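Local coordinates for alginate lyase, family PL7 (Zobellia galactanivorans, PDB 4BE3), which probably cleaves alginate as an exolytic lyase of polysaccharide lyase family 7, trimming the polymer from its chain ends, at residues Ser61-Thr66 / Tyr261-Gly266. Sequence-based numbering, arbitrary orientation.
Sequences SSNTRT and YNQTNG. With SRT (S,R meso-tartaric acid), chain C.
The guanidinium of Arg65 stacks face to face on the Tyr261 ring, 3.8 Å between centres and tilted by 18°. This cation-pi stack forms where strand 65-70 pairs with strand 260-262, in the sheet of the PL7 beta-jelly roll that carries the tartrate site. The Arg65 chain bends at chi3 (77°), which sets NE. The ring edge is held too: Tyr261 OH and Ser61 OG share a hydrogen bond of 2.9 Å. Ser61 OG also accepts from Asn63 N, closing an ST turn. Nearby, Asn262 N donates to Thr64 O at 2.9 Å. Beyond the strands, packing gives way to polar and water-mediated links. Asn265 ND2 donates almost straight (171°) to Asn63 OD1 at 2.8 Å. One water joins Asn63 ND2 to Gln263 O, another Thr64 N to Thr264 O. Exposed Ser62 touches Asn265 CB through its backbone O alone, at 4.2 Å; its OG hydrogen-bonds Lys267 NZ. An alanine at Tyr261 would probably leave the guanidinium less firmly held in its plane, and Ser61 OG without its phenol partner. Tartrate O3 covers the guanidinium's opposite face, 3.4 Å from Arg65 CZ. Tyr261 and Glu67 together probably hold this flat group at a site that may receive acidic sugars.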
loop_
_atom_site.group_PDB
_atom_site.type_symbol
_atom_site.label_atom_id
_atom_site.label_comp_id
_atom_site.label_asym_id
_atom_site.label_seq_id
_atom_site.Cartn_x
_atom_site.Cartn_y
_atom_site.Cartn_z
ATOM N N SER A 61 -17.036 -18.461 1.302
ATOM C CA SER A 61 -18.390 -18.065 0.834
ATOM C C SER A 61 -19.303 -19.172 0.330
ATOM O O SER A 61 -18.849 -20.142 -0.293
ATOM C CB SER A 61 -18.329 -16.951 -0.284
ATOM O OG SER A 61 -19.686 -16.479 -0.483
ATOM N N SER A 62 -20.614 -18.986 0.517
ATOM C CA SER A 62 -21.599 -19.878 -0.191
ATOM C C SER A 62 -21.927 -19.404 -1.614
ATOM O O SER A 62 -22.667 -20.064 -2.317
ATOM C CB SER A 62 -22.940 -19.757 0.546
ATOM O OG SER A 62 -22.813 -20.417 1.755
ATOM N N ASN A 63 -21.466 -18.209 -1.995
ATOM C CA ASN A 63 -21.884 -17.632 -3.271
ATOM C C ASN A 63 -20.734 -17.792 -4.287
ATOM O O ASN A 63 -19.502 -17.752 -3.856
ATOM C CB ASN A 63 -22.153 -16.133 -3.069
ATOM C CG ASN A 63 -23.541 -15.913 -2.452
ATOM O OD1 ASN A 63 -24.452 -16.617 -2.816
ATOM N ND2 ASN A 63 -23.706 -14.892 -1.581
ATOM N N THR A 64 -21.091 -17.953 -5.561
ATOM C CA THR A 64 -20.135 -18.181 -6.614
ATOM C C THR A 64 -19.739 -16.852 -7.208
ATOM O O THR A 64 -20.535 -15.824 -7.157
ATOM C CB THR A 64 -20.876 -19.002 -7.676
ATOM O OG1 THR A 64 -21.231 -20.272 -7.012
ATOM C CG2 THR A 64 -19.948 -19.284 -8.886
ATOM N N ARG A 65 -18.469 -16.760 -7.663
ATOM C CA ARG A 65 -18.082 -15.417 -8.240
ATOM C C ARG A 65 -17.172 -15.669 -9.463
ATOM O O ARG A 65 -16.534 -16.727 -9.522
ATOM C CB ARG A 65 -17.306 -14.593 -7.179
ATOM C CG ARG A 65 -15.882 -15.133 -6.893
ATOM C CD ARG A 65 -15.288 -14.477 -5.644
ATOM N NE ARG A 65 -15.907 -15.091 -4.422
ATOM C CZ ARG A 65 -16.064 -14.419 -3.304
ATOM N NH1 ARG A 65 -15.879 -13.058 -3.316
ATOM N NH2 ARG A 65 -16.422 -15.024 -2.175
ATOM N N THR A 66 -17.129 -14.688 -10.355
ATOM C CA THR A 66 -15.957 -14.561 -11.280
ATOM C C THR A 66 -15.477 -13.181 -10.942
ATOM O O THR A 66 -16.213 -12.159 -11.266
ATOM C CB THR A 66 -16.424 -14.631 -12.700
ATOM O OG1 THR A 66 -16.924 -15.962 -12.947
ATOM C CG2 THR A 66 -15.200 -14.369 -13.625
ATOM N N TYR A 261 -19.818 -11.016 -8.316
ATOM C CA TYR A 261 -19.863 -11.936 -7.160
ATOM C C TYR A 261 -21.367 -12.140 -7.000
ATOM O O TYR A 261 -22.087 -11.224 -6.513
ATOM C CB TYR A 261 -19.267 -11.144 -5.979
ATOM C CG TYR A 261 -19.343 -11.871 -4.627
ATOM C CD1 TYR A 261 -19.522 -13.268 -4.542
ATOM C CD2 TYR A 261 -19.149 -11.095 -3.446
ATOM C CE1 TYR A 261 -19.476 -13.883 -3.255
ATOM C CE2 TYR A 261 -19.122 -11.721 -2.206
ATOM C CZ TYR A 261 -19.278 -13.056 -2.135
ATOM O OH TYR A 261 -19.238 -13.630 -0.871
ATOM N N ASN A 262 -21.817 -13.285 -7.420
ATOM C CA ASN A 262 -23.302 -13.562 -7.546
ATOM C C ASN A 262 -23.868 -13.725 -6.182
ATOM O O ASN A 262 -23.387 -14.572 -5.474
ATOM C CB ASN A 262 -23.459 -14.827 -8.308
ATOM C CG ASN A 262 -24.907 -14.974 -8.862
ATOM O OD1 ASN A 262 -25.782 -14.196 -8.444
ATOM N ND2 ASN A 262 -25.103 -15.884 -9.775
ATOM N N GLN A 263 -24.917 -12.953 -5.780
ATOM C CA GLN A 263 -25.419 -13.242 -4.445
ATOM C C GLN A 263 -26.686 -14.096 -4.561
ATOM O O GLN A 263 -27.278 -14.392 -3.525
ATOM C CB GLN A 263 -25.943 -11.935 -3.844
ATOM C CG GLN A 263 -24.820 -10.859 -3.865
ATOM C CD GLN A 263 -23.675 -11.254 -2.940
ATOM O OE1 GLN A 263 -22.510 -11.582 -3.460
ATOM N NE2 GLN A 263 -23.865 -11.232 -1.677
ATOM N N THR A 264 -27.004 -14.581 -5.749
ATOM C CA THR A 264 -28.148 -15.532 -5.766
ATOM C C THR A 264 -27.585 -16.979 -5.848
ATOM O O THR A 264 -26.820 -17.337 -6.729
ATOM C CB THR A 264 -28.976 -15.274 -7.084
ATOM O OG1 THR A 264 -29.492 -13.952 -7.074
ATOM C CG2 THR A 264 -30.279 -16.209 -7.019
ATOM N N ASN A 265 -27.893 -17.736 -4.828
ATOM C CA ASN A 265 -27.467 -19.155 -4.726
ATOM C C ASN A 265 -28.675 -20.054 -4.667
ATOM O O ASN A 265 -29.835 -19.601 -4.749
ATOM C CB ASN A 265 -26.621 -19.312 -3.464
ATOM C CG ASN A 265 -27.351 -18.760 -2.254
ATOM O OD1 ASN A 265 -28.370 -19.346 -1.871
ATOM N ND2 ASN A 265 -26.821 -17.643 -1.615
ATOM N N GLY A 266 -28.405 -21.351 -4.481
ATOM C CA GLY A 266 -29.536 -22.291 -4.412
ATOM C C GLY A 266 -29.762 -22.796 -3.015
ATOM O O GLY A 266 -30.555 -23.754 -2.845
HETATM O O1 SRT C . -13.429 -14.243 0.096
HETATM O O11 SRT C . -13.268 -12.369 -1.238
HETATM C C1 SRT C . -12.954 -13.495 -0.803
HETATM C C2 SRT C . -11.862 -13.932 -1.718
HETATM O O2 SRT C . -10.768 -13.022 -1.971
HETATM C C3 SRT C . -11.871 -15.366 -2.182
HETATM O O3 SRT C . -12.712 -15.036 -3.204
HETATM C C4 SRT C . -10.610 -16.005 -2.557
HETATM O O4 SRT C . -10.314 -16.208 -3.729
HETATM O O41 SRT C . -9.752 -16.211 -1.700
HETATM O O HOH W 1 -26.414 -14.471 -0.875
HETATM O O HOH W 2 -23.939 -17.577 -5.885
#